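Local coordinates for probable sugar ABC transporter, sugar-binding protein (PDB 2W7Y) that binds blood-group A-trisaccharide as the solute-binding protein of a probable ABC sugar transporter of Streptococcus pneumoniae, at residues W282-M287 with T368-Q373. Numbering follows the deposited sequence.
With GAL (beta-D-galactopyranose), chain C; A2G (2-acetamido-2-deoxy-alpha-D-galactopyranose), chain B.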
loop_
_atom_site.group_PDB
_atom_site.type_symbol
_atom_site.label_atom_id
_atom_site.label_comp_id
_atom_site.label_asym_id
_atom_site.label_seq_id
_atom_site.Cartn_x
_atom_site.Cartn_y
_atom_site.Cartn_z
ATOM N N TRP A 282 4.330 -1.103 -7.637
ATOM C CA TRP A 282 4.588 0.257 -8.099
ATOM C C TRP A 282 6.058 0.672 -7.974
ATOM O O TRP A 282 6.463 1.694 -8.526
ATOM C CB TRP A 282 3.688 1.239 -7.342
ATOM C CG TRP A 282 3.809 1.138 -5.839
ATOM C CD1 TRP A 282 4.724 1.773 -5.050
ATOM C CD2 TRP A 282 2.991 0.356 -4.955
ATOM N NE1 TRP A 282 4.526 1.441 -3.735
ATOM C CE2 TRP A 282 3.473 0.569 -3.645
ATOM C CE3 TRP A 282 1.897 -0.501 -5.140
ATOM C CZ2 TRP A 282 2.894 -0.038 -2.527
ATOM C CZ3 TRP A 282 1.325 -1.104 -4.027
ATOM C CH2 TRP A 282 1.825 -0.871 -2.740
ATOM N N ALA A 283 6.847 -0.132 -7.261
ATOM C CA ALA A 283 8.287 0.095 -7.097
ATOM C C ALA A 283 9.099 -0.241 -8.350
ATOM O O ALA A 283 10.289 0.073 -8.428
ATOM C CB ALA A 283 8.811 -0.697 -5.905
ATOM N N SER A 284 8.440 -0.867 -9.323
ATOM C CA SER A 284 9.072 -1.399 -10.536
ATOM C C SER A 284 9.960 -0.427 -11.310
ATOM O O SER A 284 11.025 -0.819 -11.789
ATOM C CB SER A 284 8.008 -1.972 -11.467
ATOM O OG SER A 284 7.447 -3.134 -10.905
ATOM N N GLY A 285 9.519 0.822 -11.438
ATOM C CA GLY A 285 10.284 1.854 -12.138
ATOM C C GLY A 285 11.624 2.177 -11.500
ATOM O O GLY A 285 12.592 2.496 -12.197
ATOM N N GLU A 286 11.672 2.103 -10.173
ATOM C CA GLU A 286 12.905 2.329 -9.418
ATOM C C GLU A 286 13.741 1.059 -9.379
ATOM O O GLU A 286 14.963 1.100 -9.225
ATOM C CB GLU A 286 12.581 2.772 -7.985
ATOM C CG GLU A 286 11.943 4.149 -7.879
ATOM C CD GLU A 286 12.882 5.259 -8.293
ATOM O OE1 GLU A 286 12.532 6.018 -9.227
ATOM O OE2 GLU A 286 13.976 5.367 -7.694
HETATM N N MSE A 287 13.065 -0.071 -9.543
HETATM C CA MSE A 287 13.686 -1.374 -9.392
HETATM C C MSE A 287 14.359 -1.867 -10.675
HETATM O O MSE A 287 15.413 -2.506 -10.619
HETATM C CB MSE A 287 12.644 -2.372 -8.888
HETATM C CG MSE A 287 13.099 -3.175 -7.691
HETATM SE SE MSE A 287 12.877 -2.355 -5.928
HETATM C CE MSE A 287 14.032 -0.794 -6.024
ATOM N N THR A 368 7.987 -2.094 -17.406
ATOM C CA THR A 368 6.711 -2.741 -17.709
ATOM C C THR A 368 6.811 -4.274 -17.638
ATOM O O THR A 368 5.845 -4.941 -17.271
ATOM C CB THR A 368 6.181 -2.269 -19.090
ATOM O OG1 THR A 368 6.233 -0.836 -19.151
ATOM C CG2 THR A 368 4.747 -2.724 -19.325
ATOM N N LYS A 369 7.985 -4.816 -17.963
ATOM C CA LYS A 369 8.247 -6.258 -17.880
ATOM C C LYS A 369 8.170 -6.823 -16.458
ATOM O O LYS A 369 7.389 -7.739 -16.209
ATOM C CB LYS A 369 9.600 -6.615 -18.513
ATOM C CG LYS A 369 9.568 -6.755 -20.031
ATOM C CD LYS A 369 10.975 -6.924 -20.612
ATOM C CE LYS A 369 11.538 -8.324 -20.366
ATOM N NZ LYS A 369 12.950 -8.424 -20.821
ATOM N N ILE A 370 8.974 -6.292 -15.531
ATOM C CA ILE A 370 8.938 -6.787 -14.145
ATOM C C ILE A 370 7.688 -6.336 -13.400
ATOM O O ILE A 370 7.296 -6.970 -12.430
ATOM C CB ILE A 370 10.242 -6.511 -13.289
ATOM C CG1 ILE A 370 10.263 -5.104 -12.661
ATOM C CG2 ILE A 370 11.515 -6.899 -14.034
ATOM C CD1 ILE A 370 10.505 -3.965 -13.596
ATOM N N LEU A 371 7.065 -5.252 -13.862
ATOM C CA LEU A 371 5.776 -4.810 -13.331
ATOM C C LEU A 371 4.731 -5.894 -13.553
ATOM O O LEU A 371 4.055 -6.313 -12.614
ATOM C CB LEU A 371 5.315 -3.522 -14.015
ATOM C CG LEU A 371 4.545 -2.431 -13.258
ATOM C CD1 LEU A 371 3.787 -1.584 -14.265
ATOM C CD2 LEU A 371 3.616 -2.933 -12.170
ATOM N N GLY A 372 4.615 -6.344 -14.800
ATOM C CA GLY A 372 3.708 -7.424 -15.172
ATOM C C GLY A 372 4.044 -8.728 -14.478
ATOM O O GLY A 372 3.145 -9.497 -14.132
ATOM N N GLN A 373 5.338 -8.972 -14.276
ATOM C CA GLN A 373 5.818 -10.149 -13.553
ATOM C C GLN A 373 5.406 -10.091 -12.086
ATOM O O GLN A 373 4.922 -11.078 -11.531
ATOM C CB GLN A 373 7.344 -10.280 -13.667
ATOM C CG GLN A 373 7.869 -11.645 -13.229
ATOM C CD GLN A 373 9.353 -11.662 -12.889
ATOM O OE1 GLN A 373 10.101 -10.734 -13.212
ATOM N NE2 GLN A 373 9.787 -12.733 -12.235
HETATM C C1 GAL C . 1.872 5.537 -4.653
HETATM C C2 GAL C . 2.035 5.549 -3.132
HETATM C C3 GAL C . 2.144 4.122 -2.587
HETATM C C4 GAL C . 1.048 3.209 -3.149
HETATM C C5 GAL C . 1.052 3.309 -4.681
HETATM C C6 GAL C . 0.003 2.432 -5.370
HETATM O O1 GAL C . 1.501 6.828 -5.080
HETATM O O2 GAL C . 3.201 6.284 -2.822
HETATM O O3 GAL C . 2.113 4.142 -1.178
HETATM O O4 GAL C . -0.194 3.593 -2.605
HETATM O O5 GAL C . 0.850 4.655 -5.066
HETATM O O6 GAL C . 0.409 2.194 -6.706
HETATM O O5 A2G B . 4.114 2.913 -0.750
HETATM C C1 A2G B . 2.747 3.264 -0.402
HETATM C C2 A2G B . 2.690 3.475 1.102
HETATM N N2 A2G B . 1.350 3.872 1.533
HETATM C C3 A2G B . 3.660 4.597 1.499
HETATM O O3 A2G B . 3.549 4.873 2.897
HETATM C C4 A2G B . 5.092 4.230 1.108
HETATM O O4 A2G B . 5.530 3.084 1.849
HETATM C C5 A2G B . 5.128 3.926 -0.395
HETATM C C6 A2G B . 6.512 3.468 -0.851
HETATM O O6 A2G B . 6.433 3.089 -2.226
HETATM C C7 A2G B . 0.698 3.225 2.492
HETATM O O7 A2G B . 1.124 2.234 3.085
HETATM C C8 A2G B . -0.676 3.807 2.815
#
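At the edge of the W282 indole, NE1 donates to A2G O6, in the ring plane, at 2.9 Å and 149°. A second bond, from NE1 to the ring oxygen O5 of A2G, is weak and long at 3.4 Å. The same indole forms a platform for the galactose: GAL C5 sits 3.5 Å above the ring plane, displaced toward the rim, with GAL C4 and C6 over the same system, as in the sugar-aromatic CH-pi stacking common in carbohydrate-binding proteins. F157 meets the W282 ring edge-to-face, and Y46 and the carbonyl O of A106 bind the galactose as well. While W282 turns away from helix 366-379 into the glycan pocket, S284, two residues later, has a hydroxyl that lies against that helix. In this extracellular solute-binding protein, the contact sets the short helix 284-287, just after W282 in the chain, against helix 366-379. S284 OG rests 3.4 Å from L371 CA, while its hydrogen bond goes back to the carbonyl O of V281, three residues earlier. With OG beside the backbone N (chi1 -69°), it can reach that carbonyl and still lie against the helix, where it also touches L371 CB and CG. No hydrogen bond joins the two segments; the contact is van der Waals. S284 fits between two neighbouring side chains of the helix: its CB is 3.8 Å from I370 CD1 and 3.9 Å from L371 CG. I370 holds CG1 between its backbone N and carbonyl carbon (chi1 84°), which brings its terminal methyl to S284. There I370 CD1 also lies 3.7 Å from S284 O. W162 of strand 157-164 borders the contact, touching both S284 and I370.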